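Local coordinates for tRNA-splicing endonuclease (Sulfolobus tokodaii, PDB 2CV8), which probably removes introns from precursor tRNAs, cutting at both splice sites to leave 2',3'-cyclic phosphate and 5'-hydroxyl ends, at residues Y22-Y27 with V54-K59; G3-D8 with L48-G53; Y91-D96 with Y128-L133; I10-I15 with G60-V65. One frame throughout, in Å; residues are numbered along the deposited sequence.

Interaction 1: Y22-Y27 with V54-K59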
loop_
_atom_site.group_PDB
_atom_site.type_symbol
_atom_site.label_atom_id
_atom_site.label_comp_id
_atom_site.label_asym_id
_atom_site.label_seq_id
_atom_site.Cartn_x
_atom_site.Cartn_y
_atom_site.Cartn_z
ATOM N N TYR B 22 -21.799 -23.711 8.178
ATOM C CA TYR B 22 -20.467 -23.472 8.703
ATOM C C TYR B 22 -19.512 -24.510 8.147
ATOM O O TYR B 22 -18.369 -24.202 7.820
ATOM C CB TYR B 22 -20.479 -23.546 10.228
ATOM C CG TYR B 22 -19.178 -23.119 10.855
ATOM C CD1 TYR B 22 -18.803 -21.773 10.889
ATOM C CD2 TYR B 22 -18.306 -24.060 11.397
ATOM C CE1 TYR B 22 -17.591 -21.375 11.452
ATOM C CE2 TYR B 22 -17.088 -23.671 11.959
ATOM C CZ TYR B 22 -16.740 -22.330 11.985
ATOM O OH TYR B 22 -15.546 -21.957 12.559
ATOM N N LYS B 23 -19.979 -25.749 8.048
ATOM C CA LYS B 23 -19.139 -26.815 7.515
ATOM C C LYS B 23 -18.756 -26.500 6.073
ATOM O O LYS B 23 -17.604 -26.691 5.680
ATOM C CB LYS B 23 -19.865 -28.164 7.577
ATOM C CG LYS B 23 -19.493 -29.013 8.787
ATOM C CD LYS B 23 -20.081 -30.414 8.702
ATOM C CE LYS B 23 -19.524 -31.310 9.800
ATOM N NZ LYS B 23 -19.813 -30.796 11.170
HETATM N N MSE B 24 -19.726 -26.010 5.300
HETATM C CA MSE B 24 -19.506 -25.663 3.900
HETATM C C MSE B 24 -18.121 -25.056 3.669
HETATM O O MSE B 24 -17.390 -25.477 2.772
HETATM C CB MSE B 24 -20.578 -24.675 3.418
HETATM C CG MSE B 24 -21.981 -25.255 3.270
HETATM SE SE MSE B 24 -23.276 -23.944 2.607
HETATM C CE MSE B 24 -22.343 -23.501 0.966
ATOM N N GLY B 25 -17.760 -24.068 4.479
ATOM C CA GLY B 25 -16.467 -23.437 4.318
ATOM C C GLY B 25 -16.174 -22.353 5.330
ATOM O O GLY B 25 -15.629 -21.316 4.989
ATOM N N TYR B 26 -16.520 -22.595 6.584
ATOM C CA TYR B 26 -16.280 -21.622 7.643
ATOM C C TYR B 26 -16.962 -20.280 7.391
ATOM O O TYR B 26 -16.307 -19.248 7.261
ATOM C CB TYR B 26 -14.777 -21.406 7.838
ATOM C CG TYR B 26 -14.025 -22.679 8.164
ATOM C CD1 TYR B 26 -13.537 -23.504 7.149
ATOM C CD2 TYR B 26 -13.810 -23.065 9.491
ATOM C CE1 TYR B 26 -12.848 -24.681 7.442
ATOM C CE2 TYR B 26 -13.123 -24.244 9.798
ATOM C CZ TYR B 26 -12.642 -25.046 8.766
ATOM O OH TYR B 26 -11.940 -26.198 9.054
ATOM N N TYR B 27 -18.286 -20.311 7.312
ATOM C CA TYR B 27 -19.066 -19.106 7.116
ATOM C C TYR B 27 -19.695 -18.721 8.456
ATOM O O TYR B 27 -20.019 -19.590 9.271
ATOM C CB TYR B 27 -20.185 -19.337 6.097
ATOM C CG TYR B 27 -19.721 -19.523 4.673
ATOM C CD1 TYR B 27 -19.305 -20.767 4.210
ATOM C CD2 TYR B 27 -19.703 -18.451 3.785
ATOM C CE1 TYR B 27 -18.887 -20.935 2.898
ATOM C CE2 TYR B 27 -19.277 -18.607 2.472
ATOM C CZ TYR B 27 -18.875 -19.847 2.036
ATOM O OH TYR B 27 -18.462 -19.990 0.734
ATOM N N VAL B 54 -25.228 -12.502 1.348
ATOM C CA VAL B 54 -25.449 -12.149 -0.041
ATOM C C VAL B 54 -24.685 -13.130 -0.931
ATOM O O VAL B 54 -25.184 -13.546 -1.977
ATOM C CB VAL B 54 -25.005 -10.672 -0.323
ATOM C CG1 VAL B 54 -25.091 -10.358 -1.817
ATOM C CG2 VAL B 54 -25.903 -9.709 0.445
ATOM N N TYR B 55 -23.482 -13.513 -0.510
ATOM C CA TYR B 55 -22.687 -14.459 -1.288
ATOM C C TYR B 55 -23.398 -15.807 -1.370
ATOM O O TYR B 55 -23.630 -16.329 -2.468
ATOM C CB TYR B 55 -21.303 -14.664 -0.664
ATOM C CG TYR B 55 -20.429 -15.604 -1.468
ATOM C CD1 TYR B 55 -20.102 -15.311 -2.791
ATOM C CD2 TYR B 55 -19.969 -16.805 -0.928
ATOM C CE1 TYR B 55 -19.343 -16.186 -3.559
ATOM C CE2 TYR B 55 -19.208 -17.693 -1.691
ATOM C CZ TYR B 55 -18.903 -17.371 -3.009
ATOM O OH TYR B 55 -18.167 -18.226 -3.786
ATOM N N LEU B 56 -23.743 -16.363 -0.204
ATOM C CA LEU B 56 -24.426 -17.649 -0.134
ATOM C C LEU B 56 -25.735 -17.672 -0.923
ATOM O O LEU B 56 -26.065 -18.673 -1.572
ATOM C CB LEU B 56 -24.689 -18.028 1.322
ATOM C CG LEU B 56 -23.417 -18.313 2.127
ATOM C CD1 LEU B 56 -23.789 -18.683 3.561
ATOM C CD2 LEU B 56 -22.624 -19.439 1.464
ATOM N N VAL B 57 -26.486 -16.580 -0.863
ATOM C CA VAL B 57 -27.728 -16.513 -1.613
ATOM C C VAL B 57 -27.394 -16.652 -3.097
ATOM O O VAL B 57 -27.968 -17.483 -3.800
ATOM C CB VAL B 57 -28.449 -15.175 -1.387
ATOM C CG1 VAL B 57 -29.465 -14.947 -2.496
ATOM C CG2 VAL B 57 -29.128 -15.173 -0.018
ATOM N N LYS B 58 -26.456 -15.835 -3.563
ATOM C CA LYS B 58 -26.037 -15.862 -4.955
ATOM C C LYS B 58 -25.546 -17.253 -5.341
ATOM O O LYS B 58 -25.669 -17.662 -6.494
ATOM C CB LYS B 58 -24.923 -14.842 -5.182
ATOM C CG LYS B 58 -24.389 -14.776 -6.601
ATOM C CD LYS B 58 -23.017 -14.114 -6.603
ATOM C CE LYS B 58 -22.393 -14.074 -7.992
ATOM N NZ LYS B 58 -23.033 -13.061 -8.873
ATOM N N LYS B 59 -24.995 -17.981 -4.378
ATOM C CA LYS B 59 -24.478 -19.322 -4.642
ATOM C C LYS B 59 -25.585 -20.363 -4.588
ATOM O O LYS B 59 -25.333 -21.562 -4.781
ATOM C CB LYS B 59 -23.392 -19.700 -3.624
ATOM C CG LYS B 59 -22.154 -18.817 -3.638
ATOM C CD LYS B 59 -21.548 -18.667 -5.035
ATOM C CE LYS B 59 -21.174 -19.998 -5.632
ATOM N NZ LYS B 59 -20.435 -19.807 -6.915
#
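The ring of Tyr27 carries the methyl CD2 of Leu56 over one face and has Tyr55 CD2 at its edge. With CG anti to the carbonyl carbon (chi1 -70°), Tyr27 carries its ring toward Leu56. Leu56 CD2 stands 3.8 Å from the centroid of the Tyr27 ring, 21° off the normal, a CH-pi contact displaced toward the CE2 side. Tyr27 OH lies in the plane of the Tyr55 ring, against its edge, 3.4 Å from Tyr55 CE2; one face of that ring is covered by Lys59 CG. Tyr55 OH is hydrogen-bonded to Glu99. Met24, a poorly ordered selenomethionine bent at chi3 (57°), brings CE within 4.1 Å of Leu56 CD2. Replacing Tyr27 by an alanine would probably leave Leu56 CD2 without the face it rests on and open a gap beside the Tyr55 edge. Tyr27 follows helix 15-25 and Leu56 belongs to helix 50-58; Leu48 of strand 46-49 touches both residues, while Tyr94 and Arg98 of helix 87-99 also reach the Tyr27 ring, Arg98 as a cation-pi partner.

Interaction 2: G3-D8 with L48-G53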
loop_
_atom_site.group_PDB
_atom_site.type_symbol
_atom_site.label_atom_id
_atom_site.label_comp_id
_atom_site.label_asym_id
_atom_site.label_seq_id
_atom_site.Cartn_x
_atom_site.Cartn_y
_atom_site.Cartn_z
ATOM N N GLY B 3 -32.448 -18.261 6.354
ATOM C CA GLY B 3 -31.920 -17.333 7.335
ATOM C C GLY B 3 -32.764 -16.082 7.426
ATOM O O GLY B 3 -33.379 -15.652 6.448
ATOM N N GLU B 4 -32.794 -15.498 8.614
ATOM C CA GLU B 4 -33.568 -14.290 8.863
ATOM C C GLU B 4 -32.695 -13.048 8.817
ATOM O O GLU B 4 -31.592 -13.027 9.356
ATOM C CB GLU B 4 -34.248 -14.364 10.243
ATOM C CG GLU B 4 -35.690 -14.861 10.241
ATOM C CD GLU B 4 -36.698 -13.754 9.974
ATOM O OE1 GLU B 4 -37.906 -14.060 9.877
ATOM O OE2 GLU B 4 -36.288 -12.577 9.865
ATOM N N LEU B 5 -33.193 -12.016 8.154
ATOM C CA LEU B 5 -32.473 -10.763 8.103
ATOM C C LEU B 5 -32.918 -10.010 9.339
ATOM O O LEU B 5 -34.113 -9.863 9.590
ATOM C CB LEU B 5 -32.844 -9.955 6.863
ATOM C CG LEU B 5 -32.332 -8.510 6.867
ATOM C CD1 LEU B 5 -30.814 -8.495 7.008
ATOM C CD2 LEU B 5 -32.769 -7.806 5.581
ATOM N N VAL B 6 -31.953 -9.549 10.117
ATOM C CA VAL B 6 -32.244 -8.799 11.321
ATOM C C VAL B 6 -31.246 -7.645 11.365
ATOM O O VAL B 6 -30.133 -7.782 11.878
ATOM C CB VAL B 6 -32.146 -9.718 12.583
ATOM C CG1 VAL B 6 -30.920 -10.605 12.496
ATOM C CG2 VAL B 6 -32.110 -8.883 13.850
ATOM N N LYS B 7 -31.657 -6.516 10.792
ATOM C CA LYS B 7 -30.833 -5.311 10.733
ATOM C C LYS B 7 -29.803 -5.403 9.611
ATOM O O LYS B 7 -30.150 -5.416 8.426
ATOM C CB LYS B 7 -30.110 -5.094 12.061
ATOM C CG LYS B 7 -31.022 -4.957 13.253
ATOM C CD LYS B 7 -30.251 -5.196 14.527
ATOM C CE LYS B 7 -31.014 -4.697 15.727
ATOM N NZ LYS B 7 -31.242 -3.228 15.666
ATOM N N ASP B 8 -28.534 -5.469 10.003
ATOM C CA ASP B 8 -27.425 -5.555 9.060
ATOM C C ASP B 8 -26.787 -6.951 9.065
ATOM O O ASP B 8 -25.731 -7.173 8.458
ATOM C CB ASP B 8 -26.371 -4.506 9.417
ATOM C CG ASP B 8 -25.913 -4.608 10.863
ATOM O OD1 ASP B 8 -24.984 -3.864 11.245
ATOM O OD2 ASP B 8 -26.484 -5.427 11.619
ATOM N N LEU B 48 -24.455 -14.734 10.305
ATOM C CA LEU B 48 -23.803 -14.371 9.055
ATOM C C LEU B 48 -23.917 -12.885 8.797
ATOM O O LEU B 48 -24.939 -12.275 9.085
ATOM C CB LEU B 48 -24.442 -15.113 7.875
ATOM C CG LEU B 48 -24.284 -16.632 7.736
ATOM C CD1 LEU B 48 -25.061 -17.097 6.496
ATOM C CD2 LEU B 48 -22.793 -17.008 7.628
ATOM N N SER B 49 -22.862 -12.308 8.239
ATOM C CA SER B 49 -22.853 -10.895 7.907
ATOM C C SER B 49 -23.525 -10.761 6.548
ATOM O O SER B 49 -23.629 -11.747 5.808
ATOM C CB SER B 49 -21.418 -10.388 7.822
ATOM O OG SER B 49 -20.695 -11.045 6.796
ATOM N N LEU B 50 -23.994 -9.560 6.215
ATOM C CA LEU B 50 -24.636 -9.364 4.922
ATOM C C LEU B 50 -23.728 -9.804 3.778
ATOM O O LEU B 50 -24.193 -10.412 2.814
ATOM C CB LEU B 50 -25.047 -7.905 4.740
ATOM C CG LEU B 50 -26.412 -7.594 5.353
ATOM C CD1 LEU B 50 -26.667 -6.093 5.365
ATOM C CD2 LEU B 50 -27.483 -8.334 4.558
ATOM N N ILE B 51 -22.434 -9.512 3.889
ATOM C CA ILE B 51 -21.489 -9.904 2.848
ATOM C C ILE B 51 -21.523 -11.421 2.639
ATOM O O ILE B 51 -21.568 -11.892 1.506
ATOM C CB ILE B 51 -20.062 -9.436 3.197
ATOM C CG1 ILE B 51 -19.978 -7.920 3.050
ATOM C CG2 ILE B 51 -19.047 -10.066 2.276
ATOM C CD1 ILE B 51 -18.623 -7.357 3.390
ATOM N N GLU B 52 -21.510 -12.180 3.729
ATOM C CA GLU B 52 -21.564 -13.633 3.642
ATOM C C GLU B 52 -22.934 -14.103 3.128
ATOM O O GLU B 52 -23.028 -14.953 2.234
ATOM C CB GLU B 52 -21.318 -14.257 5.013
ATOM C CG GLU B 52 -19.935 -14.034 5.548
ATOM C CD GLU B 52 -19.692 -14.802 6.821
ATOM O OE1 GLU B 52 -20.382 -14.524 7.822
ATOM O OE2 GLU B 52 -18.814 -15.688 6.820
ATOM N N GLY B 53 -23.995 -13.552 3.711
ATOM C CA GLY B 53 -25.334 -13.929 3.303
ATOM C C GLY B 53 -25.618 -13.677 1.831
ATOM O O GLY B 53 -26.191 -14.526 1.142
HETATM O O HOH W 1 -22.854 -7.424 8.178
#
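Leu50 runs along the carbonyl end of Asp8 and finishes against Leu5. Its CB is 3.9 Å from Asp8 O, and from there CG comes closer to the same oxygen. CG lies anti to the carbonyl carbon of Leu50 (chi1 -85°), beside Asp8 O; the second torsion (chi2 170°) then sends CD1 and CD2 to different partners. The branch CD1 lies 3.4 Å from Asp8 O, whereas CD2 meets the methyl CD1 of Leu5 at 4.1 Å, apolar tip against apolar tip. A water joins the two backbones beside this packing: it donates to Asp8 O at 2.9 Å and accepts from Leu50 N at 3.1 Å, so the carbonyl has a polar partner as well as the leucine next to it. With only an alanine in place of Leu50, Leu5 CD1 is likely to lose its mate and a gap to open beside Asp8 O; the water bridge uses backbone atoms only. The same leucine also touches Leu76 and Ile79 of helix 73-83, and Ile79 touches Leu5. Leu5 and Asp8 belong to the hairpin of strands 2-6 and 9-12, Leu50 to the first turn of helix 50-58. That helix starts in a capping box, with Glu52 N bonded weakly to Ser49 OG and Ser49 N weakly to Glu52 OE1, a motif typical of a helix N terminus, here where strand 46-49 of the N-terminal domain passes straight into a helix.

Interaction 3: Y91-D96 with Y128-L133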
loop_
_atom_site.group_PDB
_atom_site.type_symbol
_atom_site.label_atom_id
_atom_site.label_comp_id
_atom_site.label_asym_id
_atom_site.label_seq_id
_atom_site.Cartn_x
_atom_site.Cartn_y
_atom_site.Cartn_z
ATOM N N TYR B 91 -17.772 -6.508 -0.800
ATOM C CA TYR B 91 -18.377 -7.704 -1.361
ATOM C C TYR B 91 -17.595 -8.143 -2.601
ATOM O O TYR B 91 -17.455 -9.336 -2.877
ATOM C CB TYR B 91 -19.846 -7.468 -1.735
ATOM C CG TYR B 91 -20.469 -8.691 -2.372
ATOM C CD1 TYR B 91 -20.833 -9.800 -1.600
ATOM C CD2 TYR B 91 -20.606 -8.784 -3.760
ATOM C CE1 TYR B 91 -21.315 -10.972 -2.196
ATOM C CE2 TYR B 91 -21.077 -9.947 -4.361
ATOM C CZ TYR B 91 -21.432 -11.037 -3.575
ATOM O OH TYR B 91 -21.897 -12.186 -4.176
ATOM N N SER B 92 -17.083 -7.177 -3.350
ATOM C CA SER B 92 -16.317 -7.495 -4.548
ATOM C C SER B 92 -15.092 -8.330 -4.215
ATOM O O SER B 92 -14.817 -9.319 -4.900
ATOM C CB SER B 92 -15.900 -6.216 -5.281
ATOM O OG SER B 92 -17.036 -5.569 -5.836
ATOM N N VAL B 93 -14.362 -7.946 -3.168
ATOM C CA VAL B 93 -13.182 -8.715 -2.784
ATOM C C VAL B 93 -13.614 -10.020 -2.106
ATOM O O VAL B 93 -13.035 -11.081 -2.364
ATOM C CB VAL B 93 -12.243 -7.941 -1.807
ATOM C CG1 VAL B 93 -10.989 -8.771 -1.525
ATOM C CG2 VAL B 93 -11.834 -6.606 -2.395
ATOM N N TYR B 94 -14.627 -9.953 -1.245
ATOM C CA TYR B 94 -15.083 -11.164 -0.575
ATOM C C TYR B 94 -15.397 -12.231 -1.604
ATOM O O TYR B 94 -14.851 -13.340 -1.561
ATOM C CB TYR B 94 -16.349 -10.924 0.239
ATOM C CG TYR B 94 -16.782 -12.171 0.983
ATOM C CD1 TYR B 94 -16.248 -12.486 2.222
ATOM C CD2 TYR B 94 -17.673 -13.061 0.412
ATOM C CE1 TYR B 94 -16.589 -13.657 2.876
ATOM C CE2 TYR B 94 -18.019 -14.244 1.051
ATOM C CZ TYR B 94 -17.472 -14.539 2.282
ATOM O OH TYR B 94 -17.775 -15.733 2.883
ATOM N N GLU B 95 -16.291 -11.876 -2.521
ATOM C CA GLU B 95 -16.739 -12.767 -3.581
ATOM C C GLU B 95 -15.595 -13.294 -4.442
ATOM O O GLU B 95 -15.454 -14.503 -4.625
ATOM C CB GLU B 95 -17.743 -12.038 -4.463
ATOM C CG GLU B 95 -18.302 -12.877 -5.576
ATOM C CD GLU B 95 -19.135 -12.053 -6.523
ATOM O OE1 GLU B 95 -18.560 -11.133 -7.153
ATOM O OE2 GLU B 95 -20.354 -12.320 -6.631
ATOM N N ASP B 96 -14.790 -12.377 -4.975
ATOM C CA ASP B 96 -13.669 -12.733 -5.831
ATOM C C ASP B 96 -12.749 -13.719 -5.137
ATOM O O ASP B 96 -12.359 -14.733 -5.711
ATOM C CB ASP B 96 -12.897 -11.472 -6.215
ATOM C CG ASP B 96 -11.738 -11.745 -7.183
ATOM O OD1 ASP B 96 -10.571 -11.791 -6.732
ATOM O OD2 ASP B 96 -11.997 -11.900 -8.397
ATOM N N TYR B 128 -3.782 -14.572 5.303
ATOM C CA TYR B 128 -3.342 -13.398 4.563
ATOM C C TYR B 128 -4.348 -12.323 4.928
ATOM O O TYR B 128 -5.545 -12.571 4.947
ATOM C CB TYR B 128 -3.359 -13.647 3.050
ATOM C CG TYR B 128 -2.337 -14.661 2.620
ATOM C CD1 TYR B 128 -2.682 -16.000 2.439
ATOM C CD2 TYR B 128 -0.998 -14.301 2.482
ATOM C CE1 TYR B 128 -1.712 -16.961 2.138
ATOM C CE2 TYR B 128 -0.021 -15.250 2.184
ATOM C CZ TYR B 128 -0.383 -16.579 2.015
ATOM O OH TYR B 128 0.582 -17.523 1.739
ATOM N N LEU B 129 -3.866 -11.133 5.241
ATOM C CA LEU B 129 -4.746 -10.035 5.602
ATOM C C LEU B 129 -4.990 -9.156 4.391
ATOM O O LEU B 129 -4.052 -8.714 3.729
ATOM C CB LEU B 129 -4.120 -9.217 6.726
ATOM C CG LEU B 129 -4.498 -9.599 8.155
ATOM C CD1 LEU B 129 -4.783 -11.085 8.273
ATOM C CD2 LEU B 129 -3.368 -9.183 9.071
ATOM N N VAL B 130 -6.258 -8.904 4.096
ATOM C CA VAL B 130 -6.599 -8.090 2.945
ATOM C C VAL B 130 -7.437 -6.889 3.334
ATOM O O VAL B 130 -8.307 -6.965 4.204
ATOM C CB VAL B 130 -7.401 -8.907 1.866
ATOM C CG1 VAL B 130 -7.638 -8.054 0.630
ATOM C CG2 VAL B 130 -6.654 -10.177 1.477
ATOM N N ILE B 131 -7.165 -5.773 2.675
ATOM C CA ILE B 131 -7.910 -4.548 2.894
ATOM C C ILE B 131 -8.455 -4.137 1.543
ATOM O O ILE B 131 -7.687 -3.843 0.627
ATOM C CB ILE B 131 -7.009 -3.443 3.452
ATOM C CG1 ILE B 131 -6.804 -3.668 4.959
ATOM C CG2 ILE B 131 -7.605 -2.084 3.139
ATOM C CD1 ILE B 131 -5.789 -2.770 5.584
ATOM N N ALA B 132 -9.781 -4.142 1.420
ATOM C CA ALA B 132 -10.433 -3.776 0.169
ATOM C C ALA B 132 -10.411 -2.265 -0.053
ATOM O O ALA B 132 -10.598 -1.481 0.881
ATOM C CB ALA B 132 -11.863 -4.287 0.160
ATOM N N LEU B 133 -10.186 -1.867 -1.301
ATOM C CA LEU B 133 -10.127 -0.461 -1.640
ATOM C C LEU B 133 -10.767 -0.140 -2.979
ATOM O O LEU B 133 -10.825 -0.974 -3.883
ATOM C CB LEU B 133 -8.670 0.001 -1.647
ATOM C CG LEU B 133 -8.355 1.187 -0.745
ATOM C CD1 LEU B 133 -8.911 0.958 0.668
ATOM C CD2 LEU B 133 -6.861 1.389 -0.720
#
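Val93 turns its two methyls onto two residues of one strand. CG1, held anti to the backbone N (chi1 -176°), points to Val130; the two valine side chains cross at a slant, Val93 CG1 against Val130 CG1 at 4.0 Å. The other branch turns to the next inward-facing position: Val93 CG2 lies 3.5 Å from Ala132 CB. Val130 and Ala132 both direct their CB toward the helix, while Ile131 between them points away, the alternation of an extended strand. The methyl of Ala132 is short, and Val93 CG2 comes almost down to the strand backbone, 4.1 Å from Ala132 CA. Phe114 and Val163, from the strands flanking 128-134, also touch Val93. The side chain of Val130 is about 10 Å from those of Tyr117 and Lys156, predicted active-site residues. Helix 87-99 thus packs on the middle of a mixed five-stranded sheet, an alpha/beta layering consistent with the PDDEXK-like catalytic domain of tRNA-intron endonucleases.

Interaction 4: I10-I15 with G60-V65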
loop_
_atom_site.group_PDB
_atom_site.type_symbol
_atom_site.label_atom_id
_atom_site.label_comp_id
_atom_site.label_asym_id
_atom_site.label_seq_id
_atom_site.Cartn_x
_atom_site.Cartn_y
_atom_site.Cartn_z
ATOM N N ILE B 10 -27.576 -11.539 9.356
ATOM C CA ILE B 10 -28.487 -12.638 9.068
ATOM C C ILE B 10 -28.376 -13.755 10.094
ATOM O O ILE B 10 -27.312 -14.332 10.305
ATOM C CB ILE B 10 -28.231 -13.179 7.658
ATOM C CG1 ILE B 10 -28.660 -12.120 6.643
ATOM C CG2 ILE B 10 -28.985 -14.474 7.431
ATOM C CD1 ILE B 10 -28.277 -12.435 5.245
ATOM N N LEU B 11 -29.503 -14.056 10.720
ATOM C CA LEU B 11 -29.586 -15.064 11.761
ATOM C C LEU B 11 -29.937 -16.454 11.238
ATOM O O LEU B 11 -30.847 -16.608 10.422
ATOM C CB LEU B 11 -30.641 -14.614 12.777
ATOM C CG LEU B 11 -30.852 -15.371 14.083
ATOM C CD1 LEU B 11 -29.643 -15.179 14.993
ATOM C CD2 LEU B 11 -32.112 -14.849 14.755
ATOM N N ILE B 12 -29.205 -17.464 11.696
ATOM C CA ILE B 12 -29.488 -18.849 11.316
ATOM C C ILE B 12 -29.919 -19.511 12.625
ATOM O O ILE B 12 -29.069 -19.913 13.431
ATOM C CB ILE B 12 -28.233 -19.586 10.779
ATOM C CG1 ILE B 12 -27.715 -18.908 9.507
ATOM C CG2 ILE B 12 -28.578 -21.058 10.497
ATOM C CD1 ILE B 12 -28.611 -19.083 8.302
ATOM N N LYS B 13 -31.233 -19.618 12.831
ATOM C CA LYS B 13 -31.795 -20.193 14.057
ATOM C C LYS B 13 -31.713 -21.710 14.201
ATOM O O LYS B 13 -31.578 -22.216 15.309
ATOM C CB LYS B 13 -33.247 -19.731 14.219
ATOM C CG LYS B 13 -34.121 -19.986 13.003
ATOM C CD LYS B 13 -35.353 -19.088 13.011
ATOM C CE LYS B 13 -34.959 -17.611 12.915
ATOM N NZ LYS B 13 -36.131 -16.688 12.795
ATOM N N ASN B 14 -31.794 -22.437 13.094
ATOM C CA ASN B 14 -31.711 -23.896 13.137
ATOM C C ASN B 14 -30.254 -24.346 13.283
ATOM O O ASN B 14 -29.417 -24.015 12.445
ATOM C CB ASN B 14 -32.315 -24.492 11.858
ATOM C CG ASN B 14 -32.078 -25.984 11.739
ATOM O OD1 ASN B 14 -30.938 -26.443 11.696
ATOM N ND2 ASN B 14 -33.159 -26.753 11.680
ATOM N N ILE B 15 -29.952 -25.110 14.331
ATOM C CA ILE B 15 -28.583 -25.587 14.558
ATOM C C ILE B 15 -28.033 -26.550 13.497
ATOM O O ILE B 15 -26.832 -26.540 13.215
ATOM C CB ILE B 15 -28.430 -26.240 15.957
ATOM C CG1 ILE B 15 -28.535 -25.168 17.039
ATOM C CG2 ILE B 15 -27.080 -26.935 16.071
ATOM C CD1 ILE B 15 -28.165 -25.658 18.408
ATOM N N GLY B 60 -26.803 -19.902 -4.307
ATOM C CA GLY B 60 -27.951 -20.788 -4.233
ATOM C C GLY B 60 -27.917 -21.713 -3.035
ATOM O O GLY B 60 -28.746 -22.613 -2.911
ATOM N N LYS B 61 -26.950 -21.500 -2.151
ATOM C CA LYS B 61 -26.827 -22.325 -0.963
ATOM C C LYS B 61 -27.626 -21.779 0.219
ATOM O O LYS B 61 -27.586 -22.340 1.311
ATOM C CB LYS B 61 -25.355 -22.447 -0.563
ATOM C CG LYS B 61 -24.578 -23.525 -1.307
ATOM C CD LYS B 61 -24.196 -23.107 -2.707
ATOM C CE LYS B 61 -23.239 -24.123 -3.330
ATOM N NZ LYS B 61 -22.681 -23.663 -4.637
ATOM N N LEU B 62 -28.372 -20.703 0.002
ATOM C CA LEU B 62 -29.122 -20.089 1.094
ATOM C C LEU B 62 -30.262 -19.176 0.673
ATOM O O LEU B 62 -30.144 -18.401 -0.280
ATOM C CB LEU B 62 -28.158 -19.291 1.964
ATOM C CG LEU B 62 -28.718 -18.401 3.065
ATOM C CD1 LEU B 62 -29.378 -19.244 4.128
ATOM C CD2 LEU B 62 -27.585 -17.603 3.668
ATOM N N GLU B 63 -31.363 -19.270 1.408
ATOM C CA GLU B 63 -32.541 -18.446 1.166
ATOM C C GLU B 63 -32.645 -17.493 2.341
ATOM O O GLU B 63 -32.347 -17.867 3.471
ATOM C CB GLU B 63 -33.795 -19.314 1.097
ATOM C CG GLU B 63 -34.093 -19.852 -0.282
ATOM C CD GLU B 63 -34.721 -18.806 -1.182
ATOM O OE1 GLU B 63 -34.187 -17.682 -1.258
ATOM O OE2 GLU B 63 -35.750 -19.110 -1.816
ATOM N N ILE B 64 -33.056 -16.261 2.084
ATOM C CA ILE B 64 -33.168 -15.303 3.166
ATOM C C ILE B 64 -34.539 -14.664 3.261
ATOM O O ILE B 64 -35.177 -14.365 2.253
ATOM C CB ILE B 64 -32.062 -14.240 3.055
ATOM C CG1 ILE B 64 -30.752 -14.849 3.571
ATOM C CG2 ILE B 64 -32.426 -12.994 3.850
ATOM C CD1 ILE B 64 -29.523 -14.165 3.064
ATOM N N VAL B 65 -34.988 -14.474 4.497
ATOM C CA VAL B 65 -36.295 -13.901 4.767
ATOM C C VAL B 65 -36.215 -12.792 5.790
ATOM O O VAL B 65 -35.407 -12.850 6.717
ATOM C CB VAL B 65 -37.260 -14.979 5.302
ATOM C CG1 VAL B 65 -38.531 -14.338 5.828
ATOM C CG2 VAL B 65 -37.585 -15.960 4.199
#
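Ile12 meets Leu62, and Ile10 meets Ile64, through apolar side-chain ends alone. Ile12 is bent at its second torsion (chi2 -70°), which swings CD1 across to Leu62, where Ile12 CD1 and Leu62 CD1 stand 4.2 Å apart. Ile10 is extended instead, and its chain runs at about a right angle to that of Ile64; the pair meets end to end, but their CD1 methyls are modelled too close to each other for the exact spacing to be trusted. Further apolar cover comes from both neighbouring helices: Ala18 and Ile21 of helix 15-25 touch Ile12, while Leu56 and Val57 of helix 50-58 touch Leu62 and Ile64 respectively. The two segments are not adjacent in the mixed sheet of the N-terminal domain. Strand 2-6 runs between strands 9-12 and 63-66, antiparallel to the first and parallel to the second. Ile12 and Leu62 meet over Gly3, which has no side chain, and Ile10 and Ile64 further along the strand toward Leu5. Both strands bond to strand 2-6, Leu11 pairing with Glu4 and Glu63 with Gly3, while Ile10 and Ile12 pair on the other side with strand 46-49. The other polar features lie off the apolar contact. Asn14 OD1 caps helix 15-25 by accepting from Asp17 N, and Gly60, with positive phi, closes helix 50-58 in a Schellman motif. Glu63 forms a salt bridge with Arg70.

How the interactions relate
From the N terminus, interaction 2 opens on strand 2-6, interaction 4 on strand 9-12 and interaction 1 at the end of helix 15-25. Interaction 2 closes first, where strand 46-49 enters helix 50-58; interaction 1 closes later on that helix, and interaction 4 just beyond it. Interaction 1 is therefore nested within interaction 4, and interaction 2 crosses both. Together they join the N-terminal sheet to helices 15-25 and 50-58. Interaction 3 follows in series and ties helix 87-99 to the catalytic sheet. That helix bridges the domains: Tyr94 touches Tyr27 of interaction 1 and Ile51 of interaction 2, while interaction 4 makes no touch with interaction 3.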